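Local coordinates for protein N5-Carboxyaminoimidazole ribonucleotide synthetase (Staphylococcus aureus subsp. aureus, PDB 3ORQ) that catalyses the ATP-dependent carboxylation of 5-aminoimidazole ribonucleotide with bicarbonate to N5-carboxyaminoimidazole ribonucleotide in purine biosynthesis, at residues Asn219-Lys224 and Lys347-Met352; Lys115-Ser120 and Gln246-Ile251; Pro228-Lys233 and Asn360-Thr365; Lys37-Asp42 and Gly71-Val76. All coordinates share one frame; numbering follows the deposited sequence.

Contact 1 (Asn219-Lys224 and Lys347-Met352). With POP (pyrophosphate 2-), chain E.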
# COMPACT_ATOMS: atom_id res chain seq x y z
N ASN A 219 -21.21 1.48 20.77
CA ASN A 219 -22.53 1.64 20.17
C ASN A 219 -22.71 0.62 19.04
O ASN A 219 -23.33 0.90 18.01
CB ASN A 219 -22.75 3.09 19.70
CG ASN A 219 -22.61 4.10 20.84
OD1 ASN A 219 -23.06 3.86 21.97
ND2 ASN A 219 -22.00 5.23 20.55
N GLN A 220 -22.14 -0.55 19.27
CA GLN A 220 -22.31 -1.71 18.38
C GLN A 220 -21.56 -1.59 17.06
O GLN A 220 -21.70 -2.44 16.17
CB GLN A 220 -23.79 -2.08 18.22
CG GLN A 220 -24.42 -2.64 19.53
CD GLN A 220 -24.76 -1.54 20.56
OE1 GLN A 220 -25.47 -0.57 20.24
NE2 GLN A 220 -24.24 -1.69 21.78
N ILE A 221 -20.74 -0.55 16.96
CA ILE A 221 -19.85 -0.31 15.80
C ILE A 221 -18.42 -0.61 16.21
O ILE A 221 -17.98 -0.18 17.27
CB ILE A 221 -19.93 1.15 15.35
CG1 ILE A 221 -21.41 1.58 15.16
CG2 ILE A 221 -19.08 1.40 14.12
CD1 ILE A 221 -21.58 3.10 15.00
N LEU A 222 -17.68 -1.32 15.36
CA LEU A 222 -16.28 -1.60 15.66
C LEU A 222 -15.55 -0.30 15.99
O LEU A 222 -15.68 0.67 15.30
CB LEU A 222 -15.58 -2.35 14.50
CG LEU A 222 -14.08 -2.62 14.76
CD1 LEU A 222 -13.86 -3.47 16.05
CD2 LEU A 222 -13.43 -3.28 13.55
N PHE A 223 -14.80 -0.30 17.09
CA PHE A 223 -14.17 0.90 17.62
C PHE A 223 -12.68 0.72 17.65
O PHE A 223 -11.94 1.59 17.20
CB PHE A 223 -14.66 1.07 19.04
CG PHE A 223 -14.00 2.16 19.83
CD1 PHE A 223 -14.02 3.48 19.39
CD2 PHE A 223 -13.51 1.88 21.11
CE1 PHE A 223 -13.47 4.50 20.17
CE2 PHE A 223 -12.96 2.89 21.91
CZ PHE A 223 -12.94 4.20 21.44
N LYS A 224 -12.23 -0.43 18.15
CA LYS A 224 -10.82 -0.68 18.42
C LYS A 224 -10.49 -2.14 18.16
O LYS A 224 -11.21 -3.00 18.60
CB LYS A 224 -10.45 -0.34 19.87
CG LYS A 224 -9.00 -0.68 20.25
CD LYS A 224 -8.60 -0.00 21.52
CE LYS A 224 -9.71 -0.19 22.60
NZ LYS A 224 -9.77 -1.60 23.17
N LYS A 347 -20.87 11.97 7.97
CA LYS A 347 -21.95 11.78 8.95
C LYS A 347 -21.35 11.17 10.20
O LYS A 347 -20.34 10.46 10.14
CB LYS A 347 -23.06 10.86 8.44
CG LYS A 347 -23.48 11.07 7.02
CD LYS A 347 -24.70 10.21 6.67
CE LYS A 347 -24.89 10.13 5.13
NZ LYS A 347 -26.20 9.53 4.69
N ASP A 348 -22.01 11.41 11.33
CA ASP A 348 -21.43 11.16 12.65
C ASP A 348 -20.99 9.73 12.86
O ASP A 348 -20.02 9.48 13.56
CB ASP A 348 -22.43 11.57 13.76
CG ASP A 348 -22.63 13.10 13.85
OD1 ASP A 348 -21.78 13.89 13.35
OD2 ASP A 348 -23.66 13.51 14.45
N SER A 349 -21.69 8.79 12.25
CA SER A 349 -21.45 7.37 12.47
C SER A 349 -20.92 6.67 11.22
O SER A 349 -20.67 5.48 11.22
CB SER A 349 -22.73 6.66 12.96
OG SER A 349 -22.99 7.02 14.30
N ARG A 350 -20.75 7.42 10.15
CA ARG A 350 -20.23 6.85 8.92
C ARG A 350 -18.72 6.58 9.12
O ARG A 350 -18.01 7.37 9.75
CB ARG A 350 -20.49 7.85 7.77
CG ARG A 350 -20.24 7.25 6.39
CD ARG A 350 -20.70 8.10 5.27
NE ARG A 350 -20.64 7.37 4.00
CZ ARG A 350 -20.68 7.93 2.78
NH1 ARG A 350 -20.81 9.26 2.64
NH2 ARG A 350 -20.62 7.15 1.69
N LYS A 351 -18.24 5.46 8.61
CA LYS A 351 -16.83 5.10 8.72
C LYS A 351 -16.13 5.90 7.66
O LYS A 351 -16.34 5.65 6.47
CB LYS A 351 -16.65 3.62 8.44
CG LYS A 351 -17.19 2.74 9.53
CD LYS A 351 -17.14 1.27 9.16
CE LYS A 351 -17.77 0.45 10.26
NZ LYS A 351 -17.68 -1.02 9.92
N MSE A 352 -15.29 6.85 8.06
CA MSE A 352 -14.68 7.79 7.12
C MSE A 352 -13.22 7.43 6.86
O MSE A 352 -12.60 7.93 5.92
CB MSE A 352 -14.77 9.24 7.68
CG MSE A 352 -16.22 9.68 8.07
SE MSE A 352 -17.45 9.75 6.58
CE MSE A 352 -16.73 11.14 5.57
P1 POP E . -23.45 3.99 5.20
O1 POP E . -24.86 3.54 4.88
O2 POP E . -23.39 5.40 5.75
O3 POP E . -22.81 3.04 6.19
O POP E . -22.73 3.92 3.76
P2 POP E . -21.17 3.60 3.59
O4 POP E . -20.95 2.11 3.76
O5 POP E . -20.40 4.41 4.60
O6 POP E . -20.78 4.05 2.21
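Ile221 meets Ser349 and Lys351 where the start of strand 221-227, just after a hairpin turn, faces the loop before strand 351-358 of the same antiparallel sheet in this ATP-grasp enzyme. Gln220, in the turn, touches the bound ADP. Ile221 CD1 approaches Ser349 OG at 4.2 Å, while Ile221 CG2, set anti to the backbone N by a chi1 of -51°, lies 4.2 Å from Lys351 CE. The isoleucine and the extended lysine run past each other in opposite directions. Lys351 offers CE to the isoleucine, and its NZ continues to a long, weak ion pair with Asp158, probably an ATP-binding residue. Farther along, Phe223 and Lys224 both face Glu216 in a classic beta bulge.

In the other segment a type I turn from Lys347 to Arg350 is closed by Arg350 N donating to Lys347 O (3.1 Å). Arg350 points away from strand 221-227 and reaches the pyrophosphate, which Lys343 also binds. CG anti to the backbone N (chi1 -168°) and an extended chain carry the guanidinium there. Arg350 NE donates to pyrophosphate O5 at 3.0 Å, with O5 in the guanidinium plane, and NH2 donates to O6 at 3.1 Å and 168°.

Contact 2 (Lys115-Ser120 and Gln246-Ile251)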
# COMPACT_ATOMS: atom_id res chain seq x y z
N LYS A 115 -27.11 -18.75 11.05
CA LYS A 115 -27.14 -19.46 12.32
C LYS A 115 -27.37 -20.95 12.12
O LYS A 115 -26.64 -21.75 12.70
CB LYS A 115 -28.14 -18.85 13.31
CG LYS A 115 -27.65 -17.56 13.95
CD LYS A 115 -28.77 -16.79 14.64
CE LYS A 115 -28.35 -15.32 14.86
NZ LYS A 115 -27.07 -15.23 15.62
N GLU A 116 -28.33 -21.31 11.28
CA GLU A 116 -28.63 -22.72 11.00
C GLU A 116 -27.38 -23.44 10.52
O GLU A 116 -27.01 -24.50 11.04
CB GLU A 116 -29.73 -22.86 9.96
CG GLU A 116 -31.15 -22.64 10.47
CD GLU A 116 -32.20 -22.68 9.36
OE1 GLU A 116 -31.83 -22.54 8.17
OE2 GLU A 116 -33.41 -22.84 9.68
N THR A 117 -26.70 -22.83 9.54
CA THR A 117 -25.53 -23.44 8.94
C THR A 117 -24.45 -23.69 9.98
O THR A 117 -23.84 -24.77 10.03
CB THR A 117 -24.95 -22.57 7.80
OG1 THR A 117 -25.96 -22.36 6.81
CG2 THR A 117 -23.75 -23.26 7.16
N LEU A 118 -24.21 -22.68 10.82
CA LEU A 118 -23.19 -22.80 11.85
C LEU A 118 -23.48 -23.97 12.81
O LEU A 118 -22.62 -24.82 13.06
CB LEU A 118 -23.06 -21.47 12.60
CG LEU A 118 -22.59 -20.22 11.86
CD1 LEU A 118 -22.61 -18.96 12.78
CD2 LEU A 118 -21.21 -20.44 11.24
N LYS A 119 -24.72 -24.05 13.29
CA LYS A 119 -25.10 -25.15 14.17
C LYS A 119 -24.96 -26.49 13.46
O LYS A 119 -24.45 -27.47 14.03
CB LYS A 119 -26.53 -24.98 14.66
CG LYS A 119 -26.91 -25.97 15.75
CD LYS A 119 -28.27 -25.61 16.30
CE LYS A 119 -28.63 -26.40 17.55
NZ LYS A 119 -29.82 -25.73 18.18
N SER A 120 -25.44 -26.54 12.23
CA SER A 120 -25.34 -27.74 11.41
C SER A 120 -23.87 -28.14 11.03
O SER A 120 -23.59 -29.29 10.70
CB SER A 120 -26.21 -27.54 10.17
OG SER A 120 -26.24 -28.72 9.41
N GLN A 246 -16.08 -26.88 5.86
CA GLN A 246 -16.70 -28.08 5.26
C GLN A 246 -18.15 -27.88 4.85
O GLN A 246 -18.73 -28.74 4.20
CB GLN A 246 -16.62 -29.32 6.17
CG GLN A 246 -15.30 -30.07 6.05
CD GLN A 246 -14.34 -29.70 7.17
OE1 GLN A 246 -14.60 -29.98 8.36
NE2 GLN A 246 -13.21 -29.06 6.81
N SER A 247 -18.74 -26.77 5.26
CA SER A 247 -20.14 -26.55 4.96
C SER A 247 -20.40 -25.40 3.99
O SER A 247 -21.50 -25.35 3.40
CB SER A 247 -20.95 -26.37 6.26
OG SER A 247 -21.00 -27.60 6.99
N ILE A 248 -19.43 -24.48 3.86
CA ILE A 248 -19.58 -23.28 3.02
C ILE A 248 -18.31 -23.07 2.23
O ILE A 248 -17.20 -23.13 2.78
CB ILE A 248 -19.72 -22.01 3.85
CG1 ILE A 248 -20.90 -22.09 4.81
CG2 ILE A 248 -19.88 -20.80 2.97
CD1 ILE A 248 -21.06 -20.85 5.70
N HIS A 249 -18.45 -22.88 0.93
CA HIS A 249 -17.29 -22.68 0.09
C HIS A 249 -16.79 -21.23 0.21
O HIS A 249 -17.51 -20.29 -0.10
CB HIS A 249 -17.64 -22.98 -1.36
CG HIS A 249 -16.51 -22.73 -2.32
ND1 HIS A 249 -15.36 -23.49 -2.32
CD2 HIS A 249 -16.35 -21.81 -3.29
CE1 HIS A 249 -14.55 -23.06 -3.27
NE2 HIS A 249 -15.12 -22.04 -3.87
N PHE A 250 -15.54 -21.08 0.64
CA PHE A 250 -14.86 -19.78 0.63
C PHE A 250 -13.65 -19.77 -0.28
O PHE A 250 -12.81 -20.66 -0.20
CB PHE A 250 -14.39 -19.45 2.04
CG PHE A 250 -15.51 -19.12 2.98
CD1 PHE A 250 -16.20 -17.90 2.85
CD2 PHE A 250 -15.91 -20.03 3.95
CE1 PHE A 250 -17.25 -17.58 3.72
CE2 PHE A 250 -16.96 -19.74 4.81
CZ PHE A 250 -17.63 -18.53 4.72
N ILE A 251 -13.55 -18.76 -1.14
CA ILE A 251 -12.29 -18.39 -1.79
C ILE A 251 -12.06 -16.90 -1.51
O ILE A 251 -13.01 -16.14 -1.31
CB ILE A 251 -12.33 -18.64 -3.31
CG1 ILE A 251 -12.29 -20.16 -3.61
CG2 ILE A 251 -11.14 -17.94 -3.98
CD1 ILE A 251 -11.08 -20.87 -3.01
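Thr117 presses its methyl group onto Ile248, with CG2 3.9 Å from both Ile248 CG1 and Ile248 CD1. The two side chains cross obliquely, and the methyl sits against the CG1-CD1 arm of the isoleucine. A second, looser touch joins Thr117 CG2 to Ser247 CB at 4.3 Å. The backbones stay apart, the nearest pair of CA atoms being Thr117 CA and Ser247 CA at 7.4 Å, which leaves side chains alone to bridge the gap.

Torsions explain which branch does the touching. In Thr117 a chi1 of -58° sets CG2 anti to the backbone N and turns OG1 back along helix 111-120, where it is hydrogen-bonded to the carbonyl O of Thr113, one turn earlier. In Ile248 a chi1 of -57° places CG1 beside the backbone N, and chi2 of 178° extends the chain to CD1.

From outside the two segments, Leu107 of helix 103-109 also touches both Thr117 and Ile248, and Leu108 packs on Ile248. Farther along, the backbone N of His249 is held by Gln103 OE1. The contact thus joins helix 111-120 to the connection between helix 234-245 and strand 252-261. With the threonine hydroxyl engaged inside its own helix, the chemistry here is dispersive: methyl and methylene groups meet without a directional bond between the segments.

Contact 3 (Pro228-Lys233 and Asn360-Thr365)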
# COMPACT_ATOMS: atom_id res chain seq x y z
N PRO A 228 -1.49 -8.54 18.85
CA PRO A 228 -2.23 -9.80 18.94
C PRO A 228 -3.27 -9.76 20.04
O PRO A 228 -3.06 -9.09 21.07
CB PRO A 228 -1.13 -10.83 19.30
CG PRO A 228 -0.10 -10.06 20.04
CD PRO A 228 -0.16 -8.64 19.48
N ALA A 229 -4.39 -10.46 19.82
CA ALA A 229 -5.46 -10.54 20.84
C ALA A 229 -4.86 -11.00 22.20
O ALA A 229 -4.11 -11.98 22.28
CB ALA A 229 -6.55 -11.49 20.39
N ARG A 230 -5.15 -10.24 23.26
CA ARG A 230 -4.63 -10.54 24.60
C ARG A 230 -5.28 -11.76 25.31
O ARG A 230 -5.06 -11.98 26.49
CB ARG A 230 -4.72 -9.29 25.50
CG ARG A 230 -3.82 -8.15 25.04
CD ARG A 230 -4.22 -6.83 25.67
NE ARG A 230 -5.62 -6.45 25.44
CZ ARG A 230 -6.08 -5.21 25.61
NH1 ARG A 230 -5.24 -4.26 25.98
NH2 ARG A 230 -7.36 -4.91 25.41
N ILE A 231 -6.05 -12.55 24.58
CA ILE A 231 -6.58 -13.80 25.10
C ILE A 231 -6.30 -14.94 24.10
O ILE A 231 -6.51 -14.80 22.90
CB ILE A 231 -8.07 -13.65 25.41
CG1 ILE A 231 -8.71 -14.99 25.72
CG2 ILE A 231 -8.80 -12.95 24.27
CD1 ILE A 231 -10.13 -14.82 26.20
N ASP A 232 -5.80 -16.06 24.60
CA ASP A 232 -5.36 -17.14 23.73
C ASP A 232 -6.52 -18.00 23.27
O ASP A 232 -6.98 -18.88 24.00
CB ASP A 232 -4.32 -18.00 24.46
CG ASP A 232 -3.76 -19.11 23.59
OD1 ASP A 232 -3.65 -18.92 22.34
OD2 ASP A 232 -3.43 -20.18 24.17
N LYS A 233 -7.00 -17.75 22.05
CA LYS A 233 -8.10 -18.53 21.48
C LYS A 233 -7.82 -18.98 20.05
O LYS A 233 -8.69 -19.58 19.40
CB LYS A 233 -9.42 -17.74 21.56
CG LYS A 233 -10.11 -17.69 22.94
CD LYS A 233 -10.48 -19.12 23.39
CE LYS A 233 -11.27 -19.09 24.69
NZ LYS A 233 -11.72 -20.46 25.08
N ASN A 360 4.99 -1.30 20.52
CA ASN A 360 5.50 -2.42 21.31
C ASN A 360 4.80 -2.57 22.65
O ASN A 360 4.97 -3.59 23.36
CB ASN A 360 7.00 -2.25 21.55
CG ASN A 360 7.80 -2.48 20.31
OD1 ASN A 360 7.51 -3.39 19.53
ND2 ASN A 360 8.82 -1.66 20.13
N ASP A 361 4.03 -1.57 23.03
CA ASP A 361 3.32 -1.61 24.28
C ASP A 361 1.84 -1.36 24.05
O ASP A 361 1.33 -0.25 24.24
CB ASP A 361 3.92 -0.64 25.30
CG ASP A 361 3.34 -0.84 26.72
OD1 ASP A 361 2.25 -1.46 26.86
OD2 ASP A 361 3.97 -0.39 27.70
N VAL A 362 1.17 -2.42 23.66
CA VAL A 362 -0.25 -2.37 23.31
C VAL A 362 -1.10 -1.83 24.45
O VAL A 362 -1.98 -0.99 24.24
CB VAL A 362 -0.74 -3.78 22.89
CG1 VAL A 362 -2.19 -3.79 22.78
CG2 VAL A 362 -0.08 -4.22 21.50
N ASN A 363 -0.86 -2.30 25.67
CA ASN A 363 -1.70 -1.89 26.80
C ASN A 363 -1.63 -0.39 27.06
O ASN A 363 -2.65 0.24 27.29
CB ASN A 363 -1.41 -2.72 28.04
CG ASN A 363 -1.88 -4.18 27.88
OD1 ASN A 363 -2.48 -4.53 26.87
ND2 ASN A 363 -1.57 -5.01 28.84
N GLN A 364 -0.44 0.18 26.92
CA GLN A 364 -0.26 1.61 27.03
C GLN A 364 -0.92 2.35 25.87
O GLN A 364 -1.73 3.26 26.09
CB GLN A 364 1.22 1.96 27.07
CG GLN A 364 1.45 3.45 27.22
CD GLN A 364 0.83 4.01 28.49
OE1 GLN A 364 1.31 3.76 29.59
NE2 GLN A 364 -0.25 4.77 28.34
N THR A 365 -0.58 1.96 24.63
CA THR A 365 -1.22 2.54 23.46
C THR A 365 -2.75 2.52 23.61
O THR A 365 -3.42 3.49 23.27
CB THR A 365 -0.86 1.82 22.17
OG1 THR A 365 0.55 1.95 21.93
CG2 THR A 365 -1.68 2.40 21.00
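A polar surface contact joins the loop between strand 221-227 and helix 234-245 to the first turn of helix 362-372, and it turns on one hydrogen bond. Arg230 NH1 donates to Asn363 OD1 at 2.9 Å, with an N-H...acceptor angle of 163°. Seen from the arginine, the acceptor lies at the guanidinium edge, close to its plane. From the asparagine the approach is different: NH1 stands above the amide carbonyl plane, 45° out of it. The guanidinium and amide planes are inclined at 56° to each other.

The same oxygen, Asn363 OD1, also lies 3.1 Å from Arg230 CD. The bend of the arginine chain at chi3 turns the guanidinium back, bringing NH1 to the oxygen that CD already approaches. Val362 adds an apolar flank, its CG1 obliquely 4.4 Å from Arg230 NH1.

In the fold, Arg230 belongs to the ATP-grasp domain and Asn363 to the C-terminal domain, whose last helix begins here. Asp361 is the N-cap of that helix, its OD1 accepting from Gln364 N at 3.2 Å from above the carboxylate plane, and Thr365 N bonds back to Asp361 O at 2.9 Å. The strongest polar partner of Arg230 is Glu214 of strand 207-218, with which NH2 forms a salt bridge; NH2 makes a second salt bridge with Glu366 of the C-terminal helix. Val362 continues inward onto Val314 of strand 313-319 and Pro312 just before it.

Contact 4 (Lys37-Asp42 and Gly71-Val76)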
# COMPACT_ATOMS: atom_id res chain seq x y z
N LYS A 37 -5.54 -4.99 -13.75
CA LYS A 37 -6.40 -3.87 -14.02
C LYS A 37 -7.66 -4.05 -13.21
O LYS A 37 -8.00 -5.16 -12.81
CB LYS A 37 -6.72 -3.78 -15.51
CG LYS A 37 -5.47 -3.69 -16.37
CD LYS A 37 -5.89 -3.84 -17.83
CE LYS A 37 -4.69 -3.77 -18.77
NZ LYS A 37 -4.12 -2.42 -18.71
N VAL A 38 -8.36 -2.95 -12.94
CA VAL A 38 -9.52 -3.02 -12.07
C VAL A 38 -10.71 -2.34 -12.71
O VAL A 38 -10.62 -1.18 -13.08
CB VAL A 38 -9.25 -2.31 -10.73
CG1 VAL A 38 -10.55 -2.25 -9.90
CG2 VAL A 38 -8.14 -3.01 -9.93
N VAL A 39 -11.82 -3.07 -12.80
CA VAL A 39 -13.12 -2.49 -13.15
C VAL A 39 -14.02 -2.54 -11.91
O VAL A 39 -14.16 -3.58 -11.28
CB VAL A 39 -13.79 -3.27 -14.31
CG1 VAL A 39 -15.14 -2.70 -14.60
CG2 VAL A 39 -12.94 -3.13 -15.57
N VAL A 40 -14.63 -1.43 -11.54
CA VAL A 40 -15.41 -1.44 -10.34
C VAL A 40 -16.87 -1.00 -10.65
O VAL A 40 -17.11 -0.10 -11.47
CB VAL A 40 -14.78 -0.55 -9.21
CG1 VAL A 40 -14.65 0.92 -9.67
CG2 VAL A 40 -15.65 -0.60 -7.94
N LEU A 41 -17.83 -1.67 -9.99
CA LEU A 41 -19.26 -1.40 -10.16
C LEU A 41 -19.84 -0.92 -8.81
O LEU A 41 -19.69 -1.57 -7.77
CB LEU A 41 -20.01 -2.65 -10.65
CG LEU A 41 -21.49 -2.46 -11.05
CD1 LEU A 41 -21.95 -3.45 -12.15
CD2 LEU A 41 -22.40 -2.52 -9.84
N ASP A 42 -20.49 0.23 -8.84
CA ASP A 42 -21.10 0.80 -7.65
C ASP A 42 -22.17 1.79 -8.15
O ASP A 42 -21.94 2.48 -9.16
CB ASP A 42 -20.03 1.53 -6.82
CG ASP A 42 -20.49 1.88 -5.41
OD1 ASP A 42 -20.12 1.17 -4.44
OD2 ASP A 42 -21.27 2.84 -5.25
N GLY A 71 -18.89 -8.54 -16.20
CA GLY A 71 -18.35 -9.84 -16.56
C GLY A 71 -17.69 -9.88 -17.92
O GLY A 71 -16.71 -10.59 -18.09
N GLN A 72 -18.24 -9.15 -18.90
CA GLN A 72 -17.64 -9.08 -20.22
C GLN A 72 -16.24 -8.44 -20.19
O GLN A 72 -15.40 -8.73 -21.04
CB GLN A 72 -18.53 -8.30 -21.20
CG GLN A 72 -19.71 -9.10 -21.77
CD GLN A 72 -19.26 -10.20 -22.75
OE1 GLN A 72 -18.60 -9.91 -23.76
NE2 GLN A 72 -19.61 -11.46 -22.45
N LYS A 73 -15.99 -7.56 -19.22
CA LYS A 73 -14.72 -6.83 -19.17
C LYS A 73 -13.63 -7.51 -18.35
O LYS A 73 -12.47 -7.11 -18.41
CB LYS A 73 -14.96 -5.44 -18.61
CG LYS A 73 -15.86 -4.57 -19.47
CD LYS A 73 -16.25 -3.28 -18.77
CE LYS A 73 -17.30 -2.53 -19.57
NZ LYS A 73 -16.74 -2.15 -20.88
N CYS A 74 -13.98 -8.54 -17.59
CA CYS A 74 -13.11 -9.02 -16.51
C CYS A 74 -12.73 -10.47 -16.70
O CYS A 74 -13.49 -11.24 -17.32
CB CYS A 74 -13.83 -8.88 -15.14
SG CYS A 74 -14.15 -7.15 -14.71
N ASP A 75 -11.59 -10.84 -16.15
CA ASP A 75 -11.17 -12.25 -16.19
C ASP A 75 -11.55 -12.97 -14.90
O ASP A 75 -11.60 -14.21 -14.85
CB ASP A 75 -9.66 -12.33 -16.42
CG ASP A 75 -9.25 -11.66 -17.69
OD1 ASP A 75 -9.60 -12.17 -18.77
OD2 ASP A 75 -8.61 -10.61 -17.64
N VAL A 76 -11.78 -12.19 -13.85
CA VAL A 76 -12.28 -12.72 -12.57
C VAL A 76 -13.17 -11.68 -11.93
O VAL A 76 -12.92 -10.50 -12.09
CB VAL A 76 -11.12 -13.14 -11.60
CG1 VAL A 76 -10.31 -11.95 -11.16
CG2 VAL A 76 -11.66 -13.83 -10.39
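Val39 overlaps the thiol of Cys74, its CB lying 3.9 Å from Cys74 SG. This is the packing of a strand against the end of helix 64-73 and the loop after it in the preATP-grasp domain, a Rossmann-like unit with a parallel sheet in the order 55-58, 37-42, 14-18, 76-79. Strand 37-42 is an inner strand of that sheet, and the segment Gly71-Val76 runs from the end of helix 64-73 into the edge strand 76-79.

Side chains along the strand alternate. Val39 points toward Gly71-Val76, whereas its neighbours Val38 and Val40 point away. The nearest backbone pair, Val39 CA and Cys74 CA, is 7.3 Å apart, a spacing bridged by the two short side chains. Cys74 reaches across because its chi1 of -65° sets SG beside its own backbone N and anti to the carbonyl carbon. Around them, Leu70 of helix 64-73 and Ile57 of strand 55-58 also touch Val39, while Thr14 of strand 14-18 touches both Val39 and Cys74, so the valine is buried among helix and sheet residues.

Lys73 contributes only the base of its side chain. The side chain starts out toward the strand, but the chain, extended as far as CE, then leads away, and NZ forms a salt bridge with Glu55. The lysine thus lays a methylene over the apolar contact and carries its charge to the outer strand 55-58. That methylene touches the valine branch set beside the backbone N: Val39 CG2 lies 4.3 Å from Lys73 CB.

Contacts 1 and 3 are surface contacts, and each pairs the ATP-grasp domain with the C-terminal domain. They involve consecutive elements: strand 221-227 and the loop after it on one side, strand 351-358 and helix 362-372 on the other. Only contact 3 has a hydrogen bond between its segments; in contact 1 the touch is mostly apolar, and Arg350, in the same segment, turns to the bound pyrophosphate. Contacts 2 and 4 are partly buried and rest on van der Waals touches of aliphatic groups and a thiol. Contact 4 remains within the preATP-grasp domain, away from the ligand sites, and is complete in sequence before the other three begin; the segments of contacts 1, 2 and 3 alternate along the chain.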